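PDB 3GO9: insulinase family protease from Yersinia pestis, which probably acts as a protease of the insulinase family (M16), whose active members are metal-dependent enzymes that cleave peptide chains. Local coordinates for residues A[31-35]-A[230-236]; A[79-85]-A[133-137]; A[24-28]-A[38-42]. The contacts are given in a common frame with arbitrary orientation. Where two conformers were deposited one is given. Numbering follows the deposited sequence.

Interaction 1 of 3, residues A[31-35]-A[230-236]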
ATOM      1  N   LEU A  31       5.834  21.481  12.746  1.00 10.40           N
ATOM      2  CA  LEU A  31       6.437  22.110  13.884  1.00 10.98           C
ATOM      3  C   LEU A  31       7.731  22.777  13.417  1.00 11.36           C
ATOM      4  O   LEU A  31       8.202  22.547  12.330  1.00 10.80           O
ATOM      5  CB  LEU A  31       6.721  21.122  15.009  1.00 10.56           C
ATOM      6  CG  LEU A  31       5.538  20.214  15.468  1.00 11.39           C
ATOM      7  CD1 LEU A  31       5.902  19.318  16.638  1.00 10.03           C
ATOM      8  CD2 LEU A  31       4.315  21.081  15.834  1.00 12.53           C
ATOM      9  N   ASP A  32       8.287  23.629  14.252  1.00 13.10           N
ATOM     10  CA  ASP A  32       9.458  24.364  13.811  1.00 14.27           C
ATOM     11  C   ASP A  32      10.685  23.500  13.531  1.00 14.90           C
ATOM     12  O   ASP A  32      11.569  23.903  12.772  1.00 15.84           O
ATOM     13  CB  ASP A  32       9.786  25.446  14.810  1.00 15.13           C
ATOM     14  CG  ASP A  32       8.753  26.587  14.804  1.00 19.36           C
ATOM     15  OD1 ASP A  32       7.980  26.762  13.814  1.00 22.77           O
ATOM     16  OD2 ASP A  32       8.770  27.323  15.806  1.00 26.95           O
ATOM     17  N   ASN A  33      10.736  22.315  14.136  1.00 12.56           N
ATOM     18  CA  ASN A  33      11.823  21.332  13.883  1.00 11.35           C
ATOM     19  C   ASN A  33      11.600  20.448  12.661  1.00 10.43           C
ATOM     20  O   ASN A  33      12.407  19.514  12.381  1.00 11.12           O
ATOM     21  CB  ASN A  33      12.042  20.465  15.134  1.00 11.28           C
ATOM     22  CG  ASN A  33      10.843  19.632  15.475  1.00  9.84           C
ATOM     23  OD1 ASN A  33       9.837  19.629  14.746  1.00  9.34           O
ATOM     24  ND2 ASN A  33      10.942  18.909  16.571  1.00 10.35           N
ATOM     25  N   GLY A  34      10.550  20.737  11.915  1.00  9.52           N
ATOM     26  CA  GLY A  34      10.198  20.031  10.690  1.00  9.58           C
ATOM     27  C   GLY A  34       9.291  18.811  10.853  1.00  9.39           C
ATOM     28  O   GLY A  34       8.919  18.165   9.845  1.00 10.23           O
ATOM     29  N   PHE A  35       8.940  18.512  12.093  1.00  9.33           N
ATOM     30  CA  PHE A  35       7.972  17.424  12.365  1.00  8.33           C
ATOM     31  C   PHE A  35       6.616  17.733  11.718  1.00  9.79           C
ATOM     32  O   PHE A  35       6.144  18.843  11.799  1.00 10.95           O
ATOM     33  CB  PHE A  35       7.820  17.268  13.850  1.00  8.35           C
ATOM     34  CG  PHE A  35       7.014  16.067  14.265  1.00  8.21           C
ATOM     35  CD1 PHE A  35       7.651  14.873  14.512  1.00  8.10           C
ATOM     36  CD2 PHE A  35       5.640  16.152  14.407  1.00  7.24           C
ATOM     37  CE1 PHE A  35       6.925  13.762  14.915  1.00 10.24           C
ATOM     38  CE2 PHE A  35       4.883  15.027  14.813  1.00  7.79           C
ATOM     39  CZ  PHE A  35       5.539  13.832  15.080  1.00  7.97           C
ATOM     40  N   SER A 230       2.056  19.360  19.400  1.00 11.24           N
ATOM     41  CA  SER A 230       3.164  20.325  19.524  1.00 12.36           C
ATOM     42  C   SER A 230       3.974  20.136  20.786  1.00 13.31           C
ATOM     43  O   SER A 230       5.208  20.106  20.762  1.00 15.17           O
ATOM     44  CB  SER A 230       2.595  21.738  19.496  1.00 13.50           C
ATOM     45  OG  SER A 230       3.662  22.654  19.450  1.00 15.72           O
ATOM     46  N   LYS A 231       3.315  19.948  21.893  1.00 13.20           N
ATOM     47  CA  LYS A 231       4.008  19.790  23.176  0.60 15.37           C
ATOM     48  C   LYS A 231       4.789  18.478  23.250  1.00 14.37           C
ATOM     49  O   LYS A 231       5.847  18.427  23.865  1.00 16.21           O
ATOM     50  CB  LYS A 231       3.029  19.902  24.350  0.60 15.99           C
ATOM     51  CG  LYS A 231       2.250  21.243  24.406  0.60 19.34           C
ATOM     52  CD  LYS A 231       1.420  21.377  25.678  0.60 22.81           C
ATOM     53  CE  LYS A 231       0.788  22.761  25.813  0.60 23.88           C
ATOM     54  NZ  LYS A 231      -0.384  22.966  24.971  0.60 23.75           N
ATOM     55  N   ALA A 232       4.298  17.411  22.600  1.00 13.06           N
ATOM     56  CA  ALA A 232       4.962  16.112  22.580  1.00 12.24           C
ATOM     57  C   ALA A 232       6.177  16.072  21.694  1.00 11.63           C
ATOM     58  O   ALA A 232       7.146  15.417  22.063  1.00 12.49           O
ATOM     59  CB  ALA A 232       3.988  15.006  22.210  1.00 13.11           C
ATOM     60  N   PHE A 233       6.112  16.730  20.528  1.00 11.44           N
ATOM     61  CA  PHE A 233       7.105  16.499  19.494  1.00 10.42           C
ATOM     62  C   PHE A 233       7.982  17.696  19.137  1.00 11.21           C
ATOM     63  O   PHE A 233       8.854  17.561  18.292  1.00 11.44           O
ATOM     64  CB  PHE A 233       6.448  15.960  18.223  1.00  9.44           C
ATOM     65  CG  PHE A 233       5.769  14.596  18.407  1.00 10.66           C
ATOM     66  CD1 PHE A 233       4.411  14.520  18.564  1.00 10.45           C
ATOM     67  CD2 PHE A 233       6.524  13.437  18.511  1.00  9.21           C
ATOM     68  CE1 PHE A 233       3.797  13.315  18.765  1.00 13.00           C
ATOM     69  CE2 PHE A 233       5.896  12.202  18.683  1.00 11.66           C
ATOM     70  CZ  PHE A 233       4.539  12.165  18.803  1.00 10.22           C
ATOM     71  N   SER A 234       7.718  18.864  19.713  1.00 11.79           N
ATOM     72  CA  SER A 234       8.452  20.058  19.271  0.60 12.48           C
ATOM     73  C   SER A 234       9.911  20.107  19.757  1.00 13.39           C
ATOM     74  O   SER A 234      10.706  20.913  19.221  1.00 12.84           O
ATOM     75  CB  SER A 234       7.707  21.339  19.659  0.60 12.52           C
ATOM     76  OG  SER A 234       7.633  21.466  21.081  0.60 12.41           O
ATOM     77  N   GLU A 235      10.243  19.281  20.726  1.00 11.99           N
ATOM     78  CA  GLU A 235      11.571  19.265  21.298  1.00 14.17           C
ATOM     79  C   GLU A 235      12.521  18.307  20.558  1.00 14.54           C
ATOM     80  O   GLU A 235      13.744  18.343  20.780  1.00 16.00           O
ATOM     81  CB  GLU A 235      11.421  19.040  22.821  1.00 15.84           C
ATOM     82  CG  GLU A 235      12.689  18.879  23.622  1.00 16.36           C
ATOM     83  CD  GLU A 235      13.606  20.062  23.576  1.00 17.16           C
ATOM     84  OE1 GLU A 235      13.139  21.227  23.516  1.00 17.02           O
ATOM     85  OE2 GLU A 235      14.792  19.718  23.612  1.00 16.82           O
ATOM     86  N   LEU A 236      12.025  17.502  19.595  1.00 12.13           N
ATOM     87  CA  LEU A 236      12.880  16.588  18.845  1.00 12.40           C
ATOM     88  C   LEU A 236      13.931  17.393  18.111  1.00 13.21           C
ATOM     89  O   LEU A 236      13.665  18.517  17.698  1.00 13.25           O
ATOM     90  CB  LEU A 236      12.073  15.793  17.840  1.00 11.18           C
ATOM     91  CG  LEU A 236      10.988  14.895  18.447  1.00 11.45           C
ATOM     92  CD1 LEU A 236      10.222  14.255  17.309  1.00 12.26           C
ATOM     93  CD2 LEU A 236      11.643  13.848  19.344  1.00 12.82           C
TER
HETATM   94  O   HOH W   1       9.963  22.499  17.105  1.00 18.73           O

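Interaction 2 of 3, residues A[79-85]-A[133-137]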
ATOM      1  N   LEU A  79       9.128  -1.456  22.838  1.00 12.33           N
ATOM      2  CA  LEU A  79       8.176  -2.357  23.523  1.00 13.11           C
ATOM      3  C   LEU A  79       8.768  -2.997  24.763  1.00 13.66           C
ATOM      4  O   LEU A  79       8.044  -3.559  25.584  1.00 18.15           O
ATOM      5  CB  LEU A  79       7.685  -3.463  22.576  1.00 12.99           C
ATOM      6  CG  LEU A  79       6.974  -2.958  21.348  1.00 11.15           C
ATOM      7  CD1 LEU A  79       6.722  -4.067  20.233  1.00 14.26           C
ATOM      8  CD2 LEU A  79       5.615  -2.288  21.711  1.00 14.92           C
HETATM    9  N   MSE A  80      10.084  -2.995  24.924  1.00 14.39           N
HETATM   10  CA  MSE A  80      10.692  -3.536  26.128  1.00 13.95           C
HETATM   11  C   MSE A  80      10.542  -2.541  27.247  1.00 14.36           C
HETATM   12  O   MSE A  80      10.256  -2.910  28.382  1.00 16.15           O
HETATM   13  CB  MSE A  80      12.179  -3.812  25.914  1.00 15.64           C
HETATM   14  CG  MSE A  80      12.508  -4.726  24.794  1.00 17.70           C
HETATM   15 SE   MSE A  80      11.821  -6.542  25.022  0.60 20.70          SE
HETATM   16  CE  MSE A  80      10.159  -6.404  24.280  1.00 18.85           C
ATOM     17  N   SER A  81      10.787  -1.275  26.951  1.00 12.18           N
ATOM     18  CA  SER A  81      10.750  -0.267  27.991  1.00 12.49           C
ATOM     19  C   SER A  81      10.588   1.082  27.352  1.00 11.18           C
ATOM     20  O   SER A  81      11.066   1.292  26.215  1.00 10.68           O
ATOM     21  CB  SER A  81      12.008  -0.340  28.855  1.00 15.03           C
ATOM     22  OG  SER A  81      13.022   0.470  28.369  1.00 20.61           O
ATOM     23  N   SER A  82       9.914   1.990  28.048  1.00  9.92           N
ATOM     24  CA  SER A  82       9.723   3.331  27.519  1.00 10.51           C
ATOM     25  C   SER A  82       9.854   4.329  28.647  1.00 11.61           C
ATOM     26  O   SER A  82       9.301   4.123  29.728  1.00 11.97           O
ATOM     27  CB  SER A  82       8.399   3.448  26.811  1.00 11.21           C
ATOM     28  OG  SER A  82       8.319   4.554  25.930  1.00 10.66           O
ATOM     29  N   ALA A  83      10.610   5.385  28.400  1.00 10.42           N
ATOM     30  CA  ALA A  83      11.064   6.259  29.516  1.00 12.70           C
ATOM     31  C   ALA A  83       9.923   6.831  30.379  1.00 12.43           C
ATOM     32  O   ALA A  83      10.097   6.977  31.613  1.00 15.61           O
ATOM     33  CB  ALA A  83      11.952   7.388  29.010  1.00 13.24           C
ATOM     34  N   SER A  84       8.760   7.108  29.802  1.00 11.63           N
ATOM     35  CA  SER A  84       7.656   7.721  30.519  1.00 13.55           C
ATOM     36  C   SER A  84       6.751   6.704  31.216  1.00 12.15           C
ATOM     37  O   SER A  84       5.743   7.095  31.809  1.00 14.82           O
ATOM     38  CB  SER A  84       6.790   8.532  29.581  1.00 14.28           C
ATOM     39  OG  SER A  84       7.514   9.582  28.943  1.00 16.60           O
ATOM     40  N   PHE A  85       7.115   5.440  31.171  1.00 12.64           N
ATOM     41  CA  PHE A  85       6.225   4.360  31.609  1.00 11.90           C
ATOM     42  C   PHE A  85       6.871   3.403  32.603  1.00 12.04           C
ATOM     43  O   PHE A  85       7.985   2.934  32.415  1.00 11.11           O
ATOM     44  CB  PHE A  85       5.834   3.488  30.415  1.00 12.21           C
ATOM     45  CG  PHE A  85       4.992   4.192  29.420  1.00 11.01           C
ATOM     46  CD1 PHE A  85       3.632   3.970  29.351  1.00 13.43           C
ATOM     47  CD2 PHE A  85       5.554   5.068  28.497  1.00 11.87           C
ATOM     48  CE1 PHE A  85       2.827   4.621  28.408  1.00 12.38           C
ATOM     49  CE2 PHE A  85       4.721   5.732  27.547  1.00 12.06           C
ATOM     50  CZ  PHE A  85       3.356   5.514  27.547  1.00 10.69           C
ATOM     51  N   ALA A 133       2.775   9.925  24.499  1.00  9.45           N
ATOM     52  CA  ALA A 133       3.963   9.825  25.321  1.00  9.25           C
ATOM     53  C   ALA A 133       4.830   8.660  24.810  1.00  8.84           C
ATOM     54  O   ALA A 133       6.068   8.808  24.704  1.00  9.44           O
ATOM     55  CB  ALA A 133       3.544   9.646  26.733  1.00  9.84           C
ATOM     56  N   TRP A 134       4.198   7.537  24.456  1.00  9.11           N
ATOM     57  CA  TRP A 134       4.927   6.391  23.951  1.00  8.13           C
ATOM     58  C   TRP A 134       5.583   6.774  22.619  1.00  7.49           C
ATOM     59  O   TRP A 134       6.735   6.467  22.353  1.00  7.62           O
ATOM     60  CB  TRP A 134       4.051   5.143  23.763  1.00  9.03           C
ATOM     61  CG  TRP A 134       4.844   3.936  23.384  1.00  7.89           C
ATOM     62  CD1 TRP A 134       5.567   3.138  24.234  1.00  8.97           C
ATOM     63  CD2 TRP A 134       5.080   3.418  22.054  1.00  7.38           C
ATOM     64  NE1 TRP A 134       6.197   2.134  23.515  1.00 10.82           N
ATOM     65  CE2 TRP A 134       5.887   2.282  22.189  1.00  9.41           C
ATOM     66  CE3 TRP A 134       4.670   3.805  20.768  1.00 11.44           C
ATOM     67  CZ2 TRP A 134       6.299   1.539  21.106  1.00  8.92           C
ATOM     68  CZ3 TRP A 134       5.052   3.013  19.674  1.00 12.35           C
ATOM     69  CH2 TRP A 134       5.883   1.905  19.872  1.00 10.01           C
ATOM     70  N   LEU A 135       4.838   7.470  21.777  1.00  7.18           N
ATOM     71  CA  LEU A 135       5.343   7.826  20.446  1.00  7.84           C
ATOM     72  C   LEU A 135       6.473   8.869  20.559  1.00  9.40           C
ATOM     73  O   LEU A 135       7.449   8.810  19.782  1.00 10.19           O
ATOM     74  CB  LEU A 135       4.250   8.364  19.543  1.00  9.80           C
ATOM     75  CG  LEU A 135       3.234   7.306  19.095  1.00  9.43           C
ATOM     76  CD1 LEU A 135       1.969   7.983  18.521  1.00 11.42           C
ATOM     77  CD2 LEU A 135       3.805   6.337  18.082  1.00  9.68           C
ATOM     78  N   SER A 136       6.337   9.815  21.479  1.00  8.88           N
ATOM     79  CA  SER A 136       7.437  10.811  21.722  1.00 10.11           C
ATOM     80  C   SER A 136       8.650  10.230  22.420  1.00 10.05           C
ATOM     81  O   SER A 136       9.791  10.589  22.088  1.00 10.81           O
ATOM     82  CB  SER A 136       6.922  12.087  22.358  1.00 12.62           C
ATOM     83  OG  SER A 136       6.270  11.869  23.590  1.00 13.85           O
ATOM     84  N   ASP A 137       8.442   9.318  23.352  1.00  9.15           N
ATOM     85  CA  ASP A 137       9.556   8.525  23.903  1.00  8.24           C
ATOM     86  C   ASP A 137      10.291   7.811  22.773  1.00  8.48           C
ATOM     87  O   ASP A 137      11.527   7.818  22.706  1.00 11.06           O
ATOM     88  CB  ASP A 137       9.075   7.432  24.893  1.00  8.33           C
ATOM     89  CG  ASP A 137       8.592   7.931  26.251  1.00 10.18           C
ATOM     90  OD1 ASP A 137       8.739   9.142  26.600  1.00 11.81           O
ATOM     91  OD2 ASP A 137       8.130   7.013  27.015  1.00 10.74           O
TER

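Interaction 3 of 3, residues A[24-28]-A[38-42]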
ATOM      1  N   PRO A  24      -9.727  19.123   2.154  1.00 14.62           N
ATOM      2  CA  PRO A  24      -9.474  20.024   3.272  1.00 15.94           C
ATOM      3  C   PRO A  24      -9.883  19.398   4.609  1.00 16.11           C
ATOM      4  O   PRO A  24      -9.491  19.907   5.649  1.00 18.54           O
ATOM      5  CB  PRO A  24     -10.354  21.257   2.931  1.00 16.84           C
ATOM      6  CG  PRO A  24     -11.444  20.717   2.179  1.00 15.53           C
ATOM      7  CD  PRO A  24     -10.863  19.600   1.333  1.00 15.52           C
ATOM      8  N   ALA A  25     -10.575  18.264   4.584  1.00 15.98           N
ATOM      9  CA  ALA A  25     -10.877  17.546   5.811  1.00 16.99           C
ATOM     10  C   ALA A  25      -9.589  17.103   6.546  1.00 17.19           C
ATOM     11  O   ALA A  25      -9.605  16.962   7.791  1.00 19.88           O
ATOM     12  CB  ALA A  25     -11.724  16.370   5.523  1.00 16.85           C
ATOM     13  N   TRP A  26      -8.503  16.886   5.807  1.00 16.00           N
ATOM     14  CA  TRP A  26      -7.203  16.525   6.381  1.00 16.72           C
ATOM     15  C   TRP A  26      -6.438  17.773   6.740  1.00 18.21           C
ATOM     16  O   TRP A  26      -5.842  18.398   5.816  1.00 19.60           O
ATOM     17  CB  TRP A  26      -6.386  15.649   5.444  1.00 16.82           C
ATOM     18  CG  TRP A  26      -6.738  14.214   5.516  1.00 14.83           C
ATOM     19  CD1 TRP A  26      -7.570  13.531   4.722  1.00 14.58           C
ATOM     20  CD2 TRP A  26      -6.250  13.301   6.466  1.00 10.84           C
ATOM     21  NE1 TRP A  26      -7.628  12.233   5.083  1.00 16.44           N
ATOM     22  CE2 TRP A  26      -6.834  12.058   6.192  1.00 12.85           C
ATOM     23  CE3 TRP A  26      -5.377  13.426   7.548  1.00 10.88           C
ATOM     24  CZ2 TRP A  26      -6.561  10.944   6.927  1.00 12.58           C
ATOM     25  CZ3 TRP A  26      -5.084  12.304   8.279  1.00 10.48           C
ATOM     26  CH2 TRP A  26      -5.683  11.065   7.965  1.00 11.26           C
ATOM     27  N   GLN A  27      -6.478  18.133   8.039  1.00 15.72           N
ATOM     28  CA  GLN A  27      -5.781  19.251   8.630  1.00 15.79           C
ATOM     29  C   GLN A  27      -4.319  18.898   8.726  1.00 15.02           C
ATOM     30  O   GLN A  27      -3.968  17.792   9.117  1.00 13.72           O
ATOM     31  CB  GLN A  27      -6.270  19.574  10.027  1.00 16.55           C
ATOM     32  CG  GLN A  27      -7.809  19.697  10.152  1.00 22.52           C
ATOM     33  CD  GLN A  27      -8.280  19.876  11.561  1.00 27.48           C
ATOM     34  OE1 GLN A  27      -9.229  19.203  11.996  1.00 29.15           O
ATOM     35  NE2 GLN A  27      -7.620  20.777  12.304  1.00 27.99           N
ATOM     36  N   GLN A  28      -3.462  19.829   8.374  1.00 13.68           N
ATOM     37  CA  GLN A  28      -2.025  19.518   8.424  1.00 14.34           C
ATOM     38  C   GLN A  28      -1.237  20.620   9.064  1.00 14.14           C
ATOM     39  O   GLN A  28      -1.615  21.795   9.042  1.00 13.88           O
ATOM     40  CB  GLN A  28      -1.523  19.307   7.034  1.00 15.61           C
ATOM     41  CG  GLN A  28      -2.351  18.275   6.230  1.00 20.52           C
ATOM     42  CD  GLN A  28      -1.814  18.061   4.871  1.00 25.47           C
ATOM     43  OE1 GLN A  28      -1.193  17.048   4.588  1.00 31.36           O
ATOM     44  NE2 GLN A  28      -2.065  19.016   3.987  1.00 31.75           N
ATOM     45  N   GLN A  38      -0.821  15.294  10.551  1.00  8.74           N
ATOM     46  CA  GLN A  38      -2.018  15.340   9.753  1.00  8.55           C
ATOM     47  C   GLN A  38      -3.138  14.756  10.591  1.00  9.29           C
ATOM     48  O   GLN A  38      -2.975  13.714  11.176  1.00 10.12           O
ATOM     49  CB  GLN A  38      -1.862  14.565   8.464  1.00  8.75           C
ATOM     50  CG  GLN A  38      -0.720  14.967   7.570  1.00  9.34           C
ATOM     51  CD  GLN A  38      -0.727  14.301   6.205  1.00 11.27           C
ATOM     52  OE1 GLN A  38      -1.742  13.731   5.740  1.00 12.03           O
ATOM     53  NE2 GLN A  38       0.423  14.339   5.556  1.00 12.79           N
ATOM     54  N   LEU A  39      -4.282  15.436  10.635  1.00  8.72           N
ATOM     55  CA  LEU A  39      -5.387  15.034  11.469  1.00  9.41           C
ATOM     56  C   LEU A  39      -6.688  15.021  10.631  1.00  9.22           C
ATOM     57  O   LEU A  39      -7.025  15.980   9.922  1.00 10.25           O
ATOM     58  CB  LEU A  39      -5.529  16.036  12.621  1.00 10.51           C
ATOM     59  CG  LEU A  39      -6.777  16.021  13.442  1.00 17.56           C
ATOM     60  CD1 LEU A  39      -7.011  14.643  14.064  1.00 22.18           C
ATOM     61  CD2 LEU A  39      -6.591  17.127  14.500  1.00 21.74           C
ATOM     62  N   LEU A  40      -7.427  13.934  10.740  1.00  9.40           N
ATOM     63  CA  LEU A  40      -8.729  13.821  10.174  1.00  8.89           C
ATOM     64  C   LEU A  40      -9.734  13.645  11.311  1.00  9.96           C
ATOM     65  O   LEU A  40      -9.826  12.571  11.887  1.00  9.30           O
ATOM     66  CB  LEU A  40      -8.820  12.596   9.224  1.00  9.69           C
ATOM     67  CG  LEU A  40     -10.171  12.437   8.505  1.00 10.09           C
ATOM     68  CD1 LEU A  40     -10.502  13.647   7.629  1.00 11.93           C
ATOM     69  CD2 LEU A  40     -10.303  11.118   7.695  1.00 12.94           C
ATOM     70  N   ALA A  41     -10.478  14.701  11.657  1.00 10.41           N
ATOM     71  CA  ALA A  41     -11.549  14.533  12.642  1.00 10.70           C
ATOM     72  C   ALA A  41     -12.740  13.811  11.996  1.00 11.59           C
ATOM     73  O   ALA A  41     -13.137  14.150  10.868  1.00 12.29           O
ATOM     74  CB  ALA A  41     -11.993  15.931  13.165  1.00 11.65           C
ATOM     75  N   THR A  42     -13.357  12.871  12.729  1.00 12.01           N
ATOM     76  CA  THR A  42     -14.441  12.054  12.180  1.00 12.18           C
ATOM     77  C   THR A  42     -15.671  12.109  13.096  1.00 13.67           C
ATOM     78  O   THR A  42     -16.002  11.150  13.798  1.00 14.53           O
ATOM     79  CB  THR A  42     -13.978  10.601  11.992  1.00 12.21           C
ATOM     80  OG1 THR A  42     -13.597  10.047  13.260  1.00 12.36           O
ATOM     81  CG2 THR A  42     -12.810  10.554  10.982  1.00 12.14           C
TER
HETATM   82  O   HOH W   2     -10.260  17.213  10.215  1.00 17.02           O

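Interaction 1 of 3, residues A[31-35]-A[230-236]
This is a mixed polar and aromatic contact between a β-hairpin turn and the C-terminal end of a helix. Residues 31-35 connect strands 26-30 and 36-41. They pack on residues 230-236, where helix 222-233 runs out into a type I turn, F233 to L236. The amide of N33 holds that turn: ND2 donates to F233 O and to L236 O, both at 3.0 Å. N33 OD1 accepts from F35 N at 3.0 Å, an Asx turn that fixes the amide. The F35 and F233 rings form an offset stack, with centroids 4.4 Å apart and planes at 9°. F35 CD1 also meets L236 CD1 at 3.8 Å. L31 CD1 lies 3.8 Å from F233 CB. M212 and L214 of strand 212-218 lie beside F35. L31 to G34 is a type I turn, with G34 N bonded to L31 O and L31 N to F35 O. G34 has positive phi. This is the classic type I turn with a G1 bulge, closing a 3:5 hairpin.

Interaction 2 of 3, residues A[79-85]-A[133-137]
W134 and D137 of helix 125-140 have the most surface buried by this contact, and F85 has the most on the other side. They receive the loop that follows helix 70-80 and leads to helix 87-95. The D137 carboxylate gathers three donors from this loop. D137 OD2 accepts from S82 OG at 2.7 Å and from S84 N at 2.9 Å, and D137 OD1 accepts from S84 OG at 2.7 Å. S82 to F85 is a type I turn, with F85 N bonded to S82 O at 2.9 Å. The carboxylate therefore clasps the turn through both backbone and hydroxyl groups.

F85 lies beside the same helix face. The edge of its ring meets backbone, with F85 CE2 3.6 Å from W134 N, and F85 CZ is 3.9 Å from W134 CB. The indole is set at 75° to the F85 ring, and its edge points toward the F85 face in an offset edge-to-face pair, with the centroids of the F85 ring and the W134 five-membered ring 5.9 Å apart. W134 CZ2 also touches L79 CD2 at 3.9 Å. W134 NE1 bonds to A78 O, and W94 of helix 87-95 packs edge-to-face on the indole. Helix 70-80 also carries H72, a zinc ligand in this structure. A helix aspartate thus accepts hydrogen bonds from a type I turn in an interhelical loop, within the helical layer of the α/β M16 domain.

Interaction 3 of 3, residues A[24-28]-A[38-42]
The W26 indole lies across L40, whose CB sits 3.5 Å from the centroid of the six-membered ring and 7° off its normal, a CH-pi contact. Both residues belong to a β-hairpin of strands 26-30 and 36-41, at one edge of the mixed sheet. The strand segments run antiparallel, with an angle of 147° between their directions.

Q27 and L39 form an antiparallel hydrogen-bonded pair. Q27 N donates to L39 O at 2.9 Å, and L39 N donates to Q27 O at 2.8 Å. Q28 and Q38 follow as a non-hydrogen-bonded pair, with CA atoms 4.4 Å apart. A CA-H...O contact, Q38 CA to Q27 O at 3.2 Å, adds to the strand pairing.

W26, Q28, Q38 and L40 share one face of the sheet. Helix 388-401 covers it: R395 makes a cation-pi contact with W26 and bonds to Q38 OE1, and L391 packs on L40. Q27 and L39 face the other way, toward helix 222-233. On its far edge, strand 36-41 bonds through its backbone to strand 212-218, so the hairpin extends the sheet outward.

Beyond W26 the strands part. A25 CB still reaches L40 CD1 at 3.7 Å. A water enters the gap and accepts from A41 N at 2.9 Å.

In the fold
Interactions 1 and 3 belong to the same hairpin. Interaction 3 pairs its strands, and interaction 1 docks its turn on the end of helix 222-233. Their centres lie about 18 Å apart, and their segments alternate along the chain. Interaction 2 is nested within the loop closed by interaction 1. Their centres are about 17 Å apart, and they touch where F233 and A232 pack on S136 and L135, so helix 222-233 meets helix 125-140. Interactions 2 and 3 come in series, with nearest atoms about 11 Å apart. Together they run from the edge of the seven-stranded sheet into the helices packed beside it. Interaction 1 spans the longest separation, almost 200 residues.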